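Local coordinates for ABC transporter, solute-binding protein (Staphylococcus aureus, PDB 6LKJ), which binds hexose 6-phosphates, glucose 6-phosphate among them, as the extracellular solute-binding lipoprotein of an ABC transporter, at residues Y188-R193 with A248-K253; F95-T100 with T211-D216; V5-Q10 with V54-V59. All blocks are in the same frame, centred on the assembly; numbering follows the deposited sequence.

Interaction 1 of 3, residues Y188-R193 with A248-K253; sequences YEQDAR and AEFDAK. With BGP (6-O-phosphono-beta-D-galactopyranose), chain B.
Arg193 uses its guanidinium group in two ways at once against the end of helix 240-250. One flat face lies over the carbonyl oxygen of Phe250, which sits 3.0 Å above the plane, while NE donates to Asp251 OD2 at 2.7 Å in a salt bridge. That oxygen is met on its anti side, with the guanidinium and carboxylate planes turned 71° apart. An extended chain from CG to NE, with CG anti to N (chi1 -175°), carries the group this far. Gln190 claims the same carbonyl: its bent chain brings NE2 to Phe250 O at 2.7 Å, from above the carbonyl plane. Helix 189-197 of the periplasmic-binding-protein fold thus meets the place where helix 240-250 ends, Asp251 taking a positive phi, and Asp251 OD1 is hydrogen-bonded to Gln262 NE2. Nearer the start of helix 189-197, Lys253 NZ makes a salt bridge with Glu189, meeting OE1 at 2.9 Å on the syn side and OE2 only weakly; OE2 is hydrogen-bonded to Tyr206 OH, and NZ also to Glu268 O. At the N-cap, Tyr188 is sandwiched: Asp191 CB covers one ring face and the bound sugar phosphate the other, with CZ 3.5 Å from sugar C5.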
loop_
_atom_site.group_PDB
_atom_site.type_symbol
_atom_site.label_atom_id
_atom_site.label_comp_id
_atom_site.label_asym_id
_atom_site.label_seq_id
_atom_site.Cartn_x
_atom_site.Cartn_y
_atom_site.Cartn_z
ATOM N N TYR A 188 -2.669 -2.970 -6.026
ATOM C CA TYR A 188 -2.230 -1.591 -5.874
ATOM C C TYR A 188 -1.240 -1.264 -6.983
ATOM O O TYR A 188 -0.727 -2.149 -7.675
ATOM C CB TYR A 188 -1.639 -1.323 -4.481
ATOM C CG TYR A 188 -0.417 -2.136 -4.112
ATOM C CD1 TYR A 188 -0.536 -3.442 -3.652
ATOM C CD2 TYR A 188 0.854 -1.580 -4.185
ATOM C CE1 TYR A 188 0.580 -4.179 -3.296
ATOM C CE2 TYR A 188 1.975 -2.309 -3.832
ATOM C CZ TYR A 188 1.832 -3.607 -3.388
ATOM O OH TYR A 188 2.947 -4.331 -3.037
ATOM N N GLU A 189 -0.974 0.034 -7.138
ATOM C CA GLU A 189 -0.351 0.542 -8.358
ATOM C C GLU A 189 1.025 -0.073 -8.595
ATOM O O GLU A 189 1.309 -0.578 -9.688
ATOM C CB GLU A 189 -0.260 2.066 -8.286
ATOM C CG GLU A 189 0.026 2.736 -9.613
ATOM C CD GLU A 189 -0.081 4.243 -9.525
ATOM O OE1 GLU A 189 0.769 4.859 -8.850
ATOM O OE2 GLU A 189 -1.015 4.810 -10.129
ATOM N N GLN A 190 1.893 -0.042 -7.581
ATOM C CA GLN A 190 3.267 -0.499 -7.770
ATOM C C GLN A 190 3.324 -1.994 -8.064
ATOM O O GLN A 190 4.121 -2.441 -8.896
ATOM C CB GLN A 190 4.108 -0.158 -6.540
ATOM C CG GLN A 190 4.785 1.207 -6.616
ATOM C CD GLN A 190 5.557 1.410 -7.904
ATOM O OE1 GLN A 190 6.454 0.634 -8.231
ATOM N NE2 GLN A 190 5.214 2.462 -8.642
ATOM N N ASP A 191 2.481 -2.783 -7.394
ATOM C CA ASP A 191 2.457 -4.222 -7.640
ATOM C C ASP A 191 1.952 -4.527 -9.046
ATOM O O ASP A 191 2.478 -5.417 -9.728
ATOM C CB ASP A 191 1.588 -4.905 -6.582
ATOM C CG ASP A 191 2.149 -6.243 -6.132
ATOM O OD1 ASP A 191 3.365 -6.471 -6.293
ATOM O OD2 ASP A 191 1.377 -7.049 -5.572
ATOM N N ALA A 192 0.942 -3.784 -9.503
ATOM C CA ALA A 192 0.456 -3.938 -10.870
ATOM C C ALA A 192 1.526 -3.558 -11.885
ATOM O O ALA A 192 1.685 -4.229 -12.911
ATOM C CB ALA A 192 -0.793 -3.084 -11.079
ATOM N N ARG A 193 2.266 -2.481 -11.614
ATOM C CA ARG A 193 3.292 -2.030 -12.546
ATOM C C ARG A 193 4.439 -3.028 -12.651
ATOM O O ARG A 193 5.035 -3.172 -13.724
ATOM C CB ARG A 193 3.815 -0.658 -12.120
ATOM C CG ARG A 193 4.808 -0.048 -13.087
ATOM C CD ARG A 193 5.493 1.155 -12.472
ATOM N NE ARG A 193 6.592 1.646 -13.299
ATOM C CZ ARG A 193 7.846 1.218 -13.206
ATOM N NH1 ARG A 193 8.167 0.284 -12.321
ATOM N NH2 ARG A 193 8.782 1.721 -13.999
ATOM N N ALA A 248 11.478 8.503 -10.424
ATOM C CA ALA A 248 12.063 8.337 -11.750
ATOM C C ALA A 248 12.130 6.870 -12.154
ATOM O O ALA A 248 11.894 6.528 -13.318
ATOM C CB ALA A 248 13.454 8.969 -11.789
ATOM N N GLU A 249 12.434 5.984 -11.207
ATOM C CA GLU A 249 12.691 4.591 -11.546
ATOM C C GLU A 249 11.445 3.715 -11.501
ATOM O O GLU A 249 11.356 2.749 -12.267
ATOM C CB GLU A 249 13.763 4.017 -10.616
ATOM C CG GLU A 249 15.134 4.658 -10.801
ATOM C CD GLU A 249 16.108 4.313 -9.689
ATOM O OE1 GLU A 249 15.978 3.222 -9.095
ATOM O OE2 GLU A 249 17.006 5.137 -9.411
ATOM N N PHE A 250 10.476 4.021 -10.637
ATOM C CA PHE A 250 9.316 3.158 -10.450
ATOM C C PHE A 250 7.982 3.818 -10.766
ATOM O O PHE A 250 6.941 3.183 -10.563
ATOM C CB PHE A 250 9.260 2.639 -9.006
ATOM C CG PHE A 250 10.441 1.806 -8.612
ATOM C CD1 PHE A 250 10.518 0.474 -8.985
ATOM C CD2 PHE A 250 11.466 2.348 -7.856
ATOM C CE1 PHE A 250 11.603 -0.299 -8.618
ATOM C CE2 PHE A 250 12.551 1.580 -7.487
ATOM C CZ PHE A 250 12.620 0.255 -7.868
ATOM N N ASP A 251 7.976 5.061 -11.248
ATOM C CA ASP A 251 6.749 5.856 -11.340
ATOM C C ASP A 251 6.048 5.946 -9.989
ATOM O O ASP A 251 4.817 5.980 -9.916
ATOM C CB ASP A 251 5.786 5.307 -12.399
ATOM C CG ASP A 251 6.401 5.262 -13.779
ATOM O OD1 ASP A 251 6.836 6.323 -14.273
ATOM O OD2 ASP A 251 6.444 4.163 -14.371
ATOM N N ALA A 252 6.825 5.962 -8.911
ATOM C CA ALA A 252 6.255 6.178 -7.593
ATOM C C ALA A 252 5.657 7.579 -7.509
ATOM O O ALA A 252 5.970 8.469 -8.304
ATOM C CB ALA A 252 7.317 5.987 -6.510
ATOM N N LYS A 253 4.773 7.767 -6.537
ATOM C CA LYS A 253 4.147 9.058 -6.284
ATOM C C LYS A 253 4.724 9.607 -4.985
ATOM O O LYS A 253 4.421 9.101 -3.898
ATOM C CB LYS A 253 2.627 8.929 -6.225
ATOM C CG LYS A 253 2.003 8.627 -7.582
ATOM C CD LYS A 253 0.489 8.531 -7.503
ATOM C CE LYS A 253 -0.139 8.619 -8.888
ATOM N NZ LYS A 253 0.324 7.521 -9.788
HETATM C C1 BGP B . -0.489 -1.316 -0.600
HETATM C C2 BGP B . 0.205 -0.283 0.270
HETATM C C3 BGP B . 1.656 -0.586 0.400
HETATM C C4 BGP B . 1.883 -1.980 0.916
HETATM C C5 BGP B . 1.171 -3.009 0.039
HETATM C C6 BGP B . 1.358 -4.384 0.593
HETATM O O1 BGP B . -1.814 -1.064 -0.649
HETATM O O2 BGP B . 0.040 1.030 -0.320
HETATM O O3 BGP B . 2.262 0.347 1.318
HETATM O O4 BGP B . 1.360 -2.049 2.252
HETATM O O5 BGP B . -0.266 -2.710 -0.063
HETATM O O6 BGP B . 0.750 -4.477 1.831
HETATM P P BGP B . -0.353 -5.673 2.084
HETATM O O1P BGP B . -1.570 -5.440 1.229
HETATM O O2P BGP B . -0.751 -5.661 3.543
HETATM O O3P BGP B . 0.258 -7.005 1.746
#

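Interaction 2 of 3, residues F95-T100 with T211-D216; sequences FLLMPT and TMLNVD. With BGP (6-O-phosphono-beta-D-galactopyranose), chain B.
Met98 and Asn214 face each other as a hydrogen-bonded antiparallel pair, and this is the tight centre of the contact. Met98 N gives a nearly straight bond to Asn214 O (2.8 Å, 171°), and Asn214 N returns one to Met98 O. Their side chains and that of Asp216 share the sheet face that carries the sugar. Asn214 ND2 donates to sugar O2 at 3.1 Å, while the Asp216 carboxylate takes both hydroxyls, O2 on OD1 at 2.9 Å and O3 on OD2 at 2.6 Å. Gln142, from behind, hydrogen-bonds Asn214 OD1, and Tyr9, itself in touch with the sugar, hydrogen-bonds Asp216 OD2 through OH. Met98, its CG anti to N (chi1 -171°), lays CB and CG against O2. At one end Phe95 and Leu96 both face Asp216 in a classic beta bulge; Phe95 N holds Asp216 O at 2.7 Å, whereas the bond from Leu96 N is weak. At the other, Met212 O receives both N and OG1 of Thr100, and a water joins Thr100 OG1 to Met212 N. The reverse face is looser and partly exposed at Leu213 and Val215: Leu213 CD1 rests 3.9 Å from Pro99 CG, and Val215 CG2 lies 4.1 Å from Leu97 CD2, side by side and pointing the same way. Helix 138-151 flanks Thr100, Met212 and Asn214, helix 189-197 touches Met98 and Pro99, helix 240-250 packs on Phe95 and Leu96, and strand 93-105 also pairs with strands 184-188 and 253-254.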
loop_
_atom_site.group_PDB
_atom_site.type_symbol
_atom_site.label_atom_id
_atom_site.label_comp_id
_atom_site.label_asym_id
_atom_site.label_seq_id
_atom_site.Cartn_x
_atom_site.Cartn_y
_atom_site.Cartn_z
ATOM N N PHE A 95 5.201 8.725 3.617
ATOM C CA PHE A 95 6.336 8.270 2.822
ATOM C C PHE A 95 6.041 8.277 1.326
ATOM O O PHE A 95 6.793 8.867 0.544
ATOM C CB PHE A 95 6.752 6.868 3.273
ATOM C CG PHE A 95 7.742 6.197 2.359
ATOM C CD1 PHE A 95 8.933 6.820 2.023
ATOM C CD2 PHE A 95 7.485 4.934 1.851
ATOM C CE1 PHE A 95 9.845 6.199 1.189
ATOM C CE2 PHE A 95 8.392 4.307 1.016
ATOM C CZ PHE A 95 9.574 4.942 0.684
ATOM N N LEU A 96 4.965 7.611 0.914
ATOM C CA LEU A 96 4.596 7.524 -0.490
ATOM C C LEU A 96 3.082 7.571 -0.617
ATOM O O LEU A 96 2.348 7.268 0.327
ATOM C CB LEU A 96 5.121 6.239 -1.150
ATOM C CG LEU A 96 6.596 6.134 -1.542
ATOM C CD1 LEU A 96 6.872 4.773 -2.166
ATOM C CD2 LEU A 96 6.992 7.249 -2.497
ATOM N N LEU A 97 2.623 7.957 -1.803
ATOM C CA LEU A 97 1.215 7.885 -2.165
ATOM C C LEU A 97 1.025 6.689 -3.090
ATOM O O LEU A 97 1.685 6.594 -4.130
ATOM C CB LEU A 97 0.752 9.175 -2.841
ATOM C CG LEU A 97 1.005 10.457 -2.046
ATOM C CD1 LEU A 97 0.691 11.681 -2.889
ATOM C CD2 LEU A 97 0.189 10.459 -0.759
ATOM N N MET A 98 0.136 5.776 -2.707
ATOM C CA MET A 98 -0.058 4.524 -3.436
ATOM C C MET A 98 -1.528 4.336 -3.777
ATOM O O MET A 98 -2.328 3.955 -2.903
ATOM C CB MET A 98 0.455 3.338 -2.630
ATOM C CG MET A 98 0.470 2.045 -3.420
ATOM S SD MET A 98 1.826 2.030 -4.603
ATOM C CE MET A 98 3.219 1.822 -3.495
ATOM N N PRO A 99 -1.926 4.579 -5.024
ATOM C CA PRO A 99 -3.311 4.294 -5.417
ATOM C C PRO A 99 -3.574 2.795 -5.407
ATOM O O PRO A 99 -2.770 2.005 -5.907
ATOM C CB PRO A 99 -3.409 4.873 -6.836
ATOM C CG PRO A 99 -2.239 5.801 -6.968
ATOM C CD PRO A 99 -1.162 5.218 -6.108
ATOM N N THR A 100 -4.696 2.406 -4.810
ATOM C CA THR A 100 -5.204 1.056 -4.993
ATOM C C THR A 100 -5.888 0.968 -6.350
ATOM O O THR A 100 -6.487 1.935 -6.824
ATOM C CB THR A 100 -6.182 0.681 -3.880
ATOM O OG1 THR A 100 -7.272 1.611 -3.867
ATOM C CG2 THR A 100 -5.488 0.706 -2.528
ATOM N N THR A 211 -11.426 5.944 -6.389
ATOM C CA THR A 211 -10.187 5.215 -6.158
ATOM C C THR A 211 -9.617 5.606 -4.799
ATOM O O THR A 211 -9.399 6.793 -4.532
ATOM C CB THR A 211 -9.173 5.509 -7.263
ATOM O OG1 THR A 211 -9.715 5.117 -8.533
ATOM C CG2 THR A 211 -7.874 4.763 -7.009
ATOM N N MET A 212 -9.374 4.612 -3.949
ATOM C CA MET A 212 -8.761 4.874 -2.654
ATOM C C MET A 212 -7.271 5.148 -2.828
ATOM O O MET A 212 -6.568 4.404 -3.516
ATOM C CB MET A 212 -8.973 3.687 -1.715
ATOM C CG MET A 212 -8.241 3.813 -0.389
ATOM S SD MET A 212 -9.003 5.037 0.694
ATOM C CE MET A 212 -10.659 4.368 0.807
ATOM N N LEU A 213 -6.792 6.221 -2.203
ATOM C CA LEU A 213 -5.384 6.595 -2.245
ATOM C C LEU A 213 -4.749 6.284 -0.896
ATOM O O LEU A 213 -5.128 6.873 0.122
ATOM C CB LEU A 213 -5.215 8.076 -2.588
ATOM C CG LEU A 213 -3.764 8.558 -2.663
ATOM C CD1 LEU A 213 -3.015 7.841 -3.776
ATOM C CD2 LEU A 213 -3.699 10.067 -2.855
ATOM N N ASN A 214 -3.791 5.361 -0.894
ATOM C CA ASN A 214 -3.069 5.021 0.324
ATOM C C ASN A 214 -1.976 6.047 0.586
ATOM O O ASN A 214 -1.205 6.389 -0.316
ATOM C CB ASN A 214 -2.444 3.629 0.216
ATOM C CG ASN A 214 -3.471 2.532 0.058
ATOM O OD1 ASN A 214 -4.671 2.754 0.220
ATOM N ND2 ASN A 214 -2.999 1.330 -0.252
ATOM N N VAL A 215 -1.908 6.533 1.819
ATOM C CA VAL A 215 -0.780 7.329 2.287
ATOM C C VAL A 215 0.106 6.381 3.086
ATOM O O VAL A 215 -0.137 6.133 4.271
ATOM C CB VAL A 215 -1.228 8.534 3.118
ATOM C CG1 VAL A 215 -0.023 9.380 3.509
ATOM C CG2 VAL A 215 -2.235 9.368 2.342
ATOM N N ASP A 216 1.124 5.832 2.431
ATOM C CA ASP A 216 2.052 4.932 3.099
ATOM C C ASP A 216 2.921 5.703 4.087
ATOM O O ASP A 216 3.292 6.856 3.853
ATOM C CB ASP A 216 2.929 4.216 2.074
ATOM C CG ASP A 216 2.130 3.330 1.136
ATOM O OD1 ASP A 216 0.888 3.258 1.277
ATOM O OD2 ASP A 216 2.749 2.697 0.252
HETATM C C1 BGP B . -0.489 -1.316 -0.600
HETATM C C2 BGP B . 0.205 -0.283 0.270
HETATM C C3 BGP B . 1.656 -0.586 0.400
HETATM C C4 BGP B . 1.883 -1.980 0.916
HETATM C C5 BGP B . 1.171 -3.009 0.039
HETATM C C6 BGP B . 1.358 -4.384 0.593
HETATM O O1 BGP B . -1.814 -1.064 -0.649
HETATM O O2 BGP B . 0.040 1.030 -0.320
HETATM O O3 BGP B . 2.262 0.347 1.318
HETATM O O4 BGP B . 1.360 -2.049 2.252
HETATM O O5 BGP B . -0.266 -2.710 -0.063
HETATM O O6 BGP B . 0.750 -4.477 1.831
HETATM P P BGP B . -0.353 -5.673 2.084
HETATM O O1P BGP B . -1.570 -5.440 1.229
HETATM O O2P BGP B . -0.751 -5.661 3.543
HETATM O O3P BGP B . 0.258 -7.005 1.746
HETATM O O HOH W 1 -9.757 1.857 -5.191
#

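Interaction 3 of 3, residues V5-Q10 with V54-V59; sequences VYSPYQ and VFMGGV. With BGP (6-O-phosphono-beta-D-galactopyranose), chain B.
Tyr9 and Pro8 press against the glycine turn that follows strand 54-56. The Tyr9 ring brings CE2 to 3.4 Å from Gly57 CA, and Pro8 CG sits beside Gly57 C. Both residues also touch the sugar phosphate, Tyr9 through CE1 and Pro8 through CB, which is 3.3 Å from O6. Next along the turn, Gly58 N donates to sugar O3 over 2.8 Å at 166°. Gly57 and Gly58 both have positive phi and, having no side chains, let Tyr9 and Pro8 lie directly on the backbone. Tyr9 OH is hydrogen-bonded to Asp216 OD2.

One shell back, Ser7 joins the loop to Met56. Its OG lies anti to N (chi1 -178°), donates to Met56 O at 2.9 Å from above the carbonyl plane, and accepts from Tyr9 N, making an ST turn. Behind it the two strands run parallel: Tyr6 N bonds Val54 O, and Met56 N bonds Tyr6 O. On one face Tyr6 CB meets Phe55 CD2 at 3.4 Å, the two rings nearly parallel but slid apart, while Pro8 CD touches the same Phe55 ring at CE1. On the other, Val5 CG1 packs on Met56 CG at 3.7 Å. Helix 36-44 covers Phe55 and Tyr6; helix 11-25 covers Ser7, Tyr9 and Met56. Loops leaving the C-terminal ends of neighbouring parallel strands, with helices following close behind, form ligand sites in alpha/beta lobes, and here they make one wall of the sugar-phosphate site.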
loop_
_atom_site.group_PDB
_atom_site.type_symbol
_atom_site.label_atom_id
_atom_site.label_comp_id
_atom_site.label_asym_id
_atom_site.label_seq_id
_atom_site.Cartn_x
_atom_site.Cartn_y
_atom_site.Cartn_z
ATOM N N VAL A 5 14.259 -3.780 9.152
ATOM C CA VAL A 5 13.098 -3.042 8.669
ATOM C C VAL A 5 11.956 -4.023 8.431
ATOM O O VAL A 5 12.126 -5.019 7.719
ATOM C CB VAL A 5 13.420 -2.267 7.376
ATOM C CG1 VAL A 5 12.166 -1.603 6.822
ATOM C CG2 VAL A 5 14.511 -1.233 7.627
ATOM N N TYR A 6 10.798 -3.744 9.030
ATOM C CA TYR A 6 9.560 -4.432 8.683
ATOM C C TYR A 6 8.917 -3.716 7.503
ATOM O O TYR A 6 8.760 -2.491 7.528
ATOM C CB TYR A 6 8.571 -4.452 9.851
ATOM C CG TYR A 6 9.093 -4.951 11.179
ATOM C CD1 TYR A 6 9.757 -4.097 12.051
ATOM C CD2 TYR A 6 8.877 -6.261 11.583
ATOM C CE1 TYR A 6 10.219 -4.544 13.276
ATOM C CE2 TYR A 6 9.334 -6.718 12.808
ATOM C CZ TYR A 6 10.003 -5.854 13.649
ATOM O OH TYR A 6 10.461 -6.300 14.867
ATOM N N SER A 7 8.527 -4.476 6.479
ATOM C CA SER A 7 7.888 -3.823 5.347
ATOM C C SER A 7 6.945 -4.751 4.594
ATOM O O SER A 7 7.368 -5.839 4.172
ATOM C CB SER A 7 8.935 -3.270 4.380
ATOM O OG SER A 7 8.309 -2.603 3.298
ATOM N N PRO A 8 5.680 -4.357 4.412
ATOM C CA PRO A 8 4.801 -5.103 3.501
ATOM C C PRO A 8 5.112 -4.870 2.031
ATOM O O PRO A 8 4.506 -5.534 1.181
ATOM C CB PRO A 8 3.402 -4.584 3.862
ATOM C CG PRO A 8 3.645 -3.213 4.401
ATOM C CD PRO A 8 4.963 -3.284 5.123
ATOM N N TYR A 9 6.021 -3.953 1.706
ATOM C CA TYR A 9 6.427 -3.753 0.322
ATOM C C TYR A 9 7.083 -5.010 -0.235
ATOM O O TYR A 9 7.647 -5.824 0.502
ATOM C CB TYR A 9 7.413 -2.591 0.209
ATOM C CG TYR A 9 6.814 -1.213 0.347
ATOM C CD1 TYR A 9 5.713 -0.829 -0.407
ATOM C CD2 TYR A 9 7.368 -0.286 1.221
ATOM C CE1 TYR A 9 5.175 0.436 -0.285
ATOM C CE2 TYR A 9 6.842 0.977 1.345
ATOM C CZ TYR A 9 5.745 1.335 0.594
ATOM O OH TYR A 9 5.220 2.595 0.723
ATOM N N GLN A 10 7.014 -5.160 -1.554
ATOM C CA GLN A 10 7.782 -6.195 -2.221
ATOM C C GLN A 10 9.245 -5.771 -2.322
ATOM O O GLN A 10 9.582 -4.584 -2.259
ATOM C CB GLN A 10 7.211 -6.489 -3.608
ATOM C CG GLN A 10 5.835 -7.139 -3.586
ATOM C CD GLN A 10 5.874 -8.571 -3.083
ATOM O OE1 GLN A 10 6.283 -9.482 -3.803
ATOM N NE2 GLN A 10 5.446 -8.776 -1.843
ATOM N N VAL A 54 12.629 -0.195 12.190
ATOM C CA VAL A 54 11.817 0.686 11.356
ATOM C C VAL A 54 10.714 -0.128 10.689
ATOM O O VAL A 54 10.926 -1.282 10.306
ATOM C CB VAL A 54 12.683 1.414 10.301
ATOM C CG1 VAL A 54 11.819 2.234 9.352
ATOM C CG2 VAL A 54 13.717 2.306 10.975
ATOM N N PHE A 55 9.531 0.474 10.570
ATOM C CA PHE A 55 8.414 -0.078 9.811
ATOM C C PHE A 55 8.097 0.885 8.677
ATOM O O PHE A 55 7.756 2.045 8.925
ATOM C CB PHE A 55 7.188 -0.282 10.706
ATOM C CG PHE A 55 6.198 -1.286 10.176
ATOM C CD1 PHE A 55 5.497 -1.044 9.004
ATOM C CD2 PHE A 55 5.952 -2.465 10.864
ATOM C CE1 PHE A 55 4.582 -1.964 8.520
ATOM C CE2 PHE A 55 5.037 -3.389 10.384
ATOM C CZ PHE A 55 4.353 -3.137 9.211
ATOM N N MET A 56 8.214 0.413 7.435
ATOM C CA MET A 56 7.914 1.233 6.270
ATOM C C MET A 56 6.918 0.510 5.374
ATOM O O MET A 56 7.040 -0.694 5.132
ATOM C CB MET A 56 9.192 1.590 5.484
ATOM C CG MET A 56 9.868 0.431 4.768
ATOM S SD MET A 56 11.374 0.934 3.906
ATOM C CE MET A 56 10.709 2.005 2.636
ATOM N N GLY A 57 5.928 1.250 4.893
ATOM C CA GLY A 57 4.875 0.677 4.085
ATOM C C GLY A 57 3.594 0.473 4.875
ATOM O O GLY A 57 3.583 0.412 6.108
ATOM N N GLY A 58 2.493 0.361 4.144
ATOM C CA GLY A 58 1.186 0.247 4.751
ATOM C C GLY A 58 0.634 1.594 5.188
ATOM O O GLY A 58 1.357 2.572 5.377
ATOM N N VAL A 59 -0.687 1.638 5.344
ATOM C CA VAL A 59 -1.354 2.852 5.799
ATOM C C VAL A 59 -1.207 2.939 7.314
ATOM O O VAL A 59 -2.174 2.755 8.063
ATOM C CB VAL A 59 -2.828 2.886 5.348
ATOM C CG1 VAL A 59 -2.907 3.242 3.870
ATOM C CG2 VAL A 59 -3.503 1.541 5.589
HETATM C C1 BGP B . -0.489 -1.316 -0.600
HETATM C C2 BGP B . 0.205 -0.283 0.270
HETATM C C3 BGP B . 1.656 -0.586 0.400
HETATM C C4 BGP B . 1.883 -1.980 0.916
HETATM C C5 BGP B . 1.171 -3.009 0.039
HETATM C C6 BGP B . 1.358 -4.384 0.593
HETATM O O1 BGP B . -1.814 -1.064 -0.649
HETATM O O2 BGP B . 0.040 1.030 -0.320
HETATM O O3 BGP B . 2.262 0.347 1.318
HETATM O O4 BGP B . 1.360 -2.049 2.252
HETATM O O5 BGP B . -0.266 -2.710 -0.063
HETATM O O6 BGP B . 0.750 -4.477 1.831
HETATM P P BGP B . -0.353 -5.673 2.084
HETATM O O1P BGP B . -1.570 -5.440 1.229
HETATM O O2P BGP B . -0.751 -5.661 3.543
HETATM O O3P BGP B . 0.258 -7.005 1.746
#

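How the interactions relate
The three contacts converge on one sugar phosphate, their centres about 11 Å (interactions 1 and 2), about 13 Å (2 and 3) and about 15 Å (1 and 3) apart. Along the chain interaction 3 closes first; interactions 2 and 1 then interlock, segment 188-193 falling between 95-100 and 211-216, and 248-253 coming last. Interactions 2 and 3 share a sheet, where strand 54-56 neighbours strand 213-221. Backbone bonds Glu189 N to Pro99 O and Leu97 N to Lys253 O tie interaction 1 to interaction 2. Strands 93-105 and 213-221 run side by side along the ligand, consistent with the strands that link the two lobes in such binding proteins.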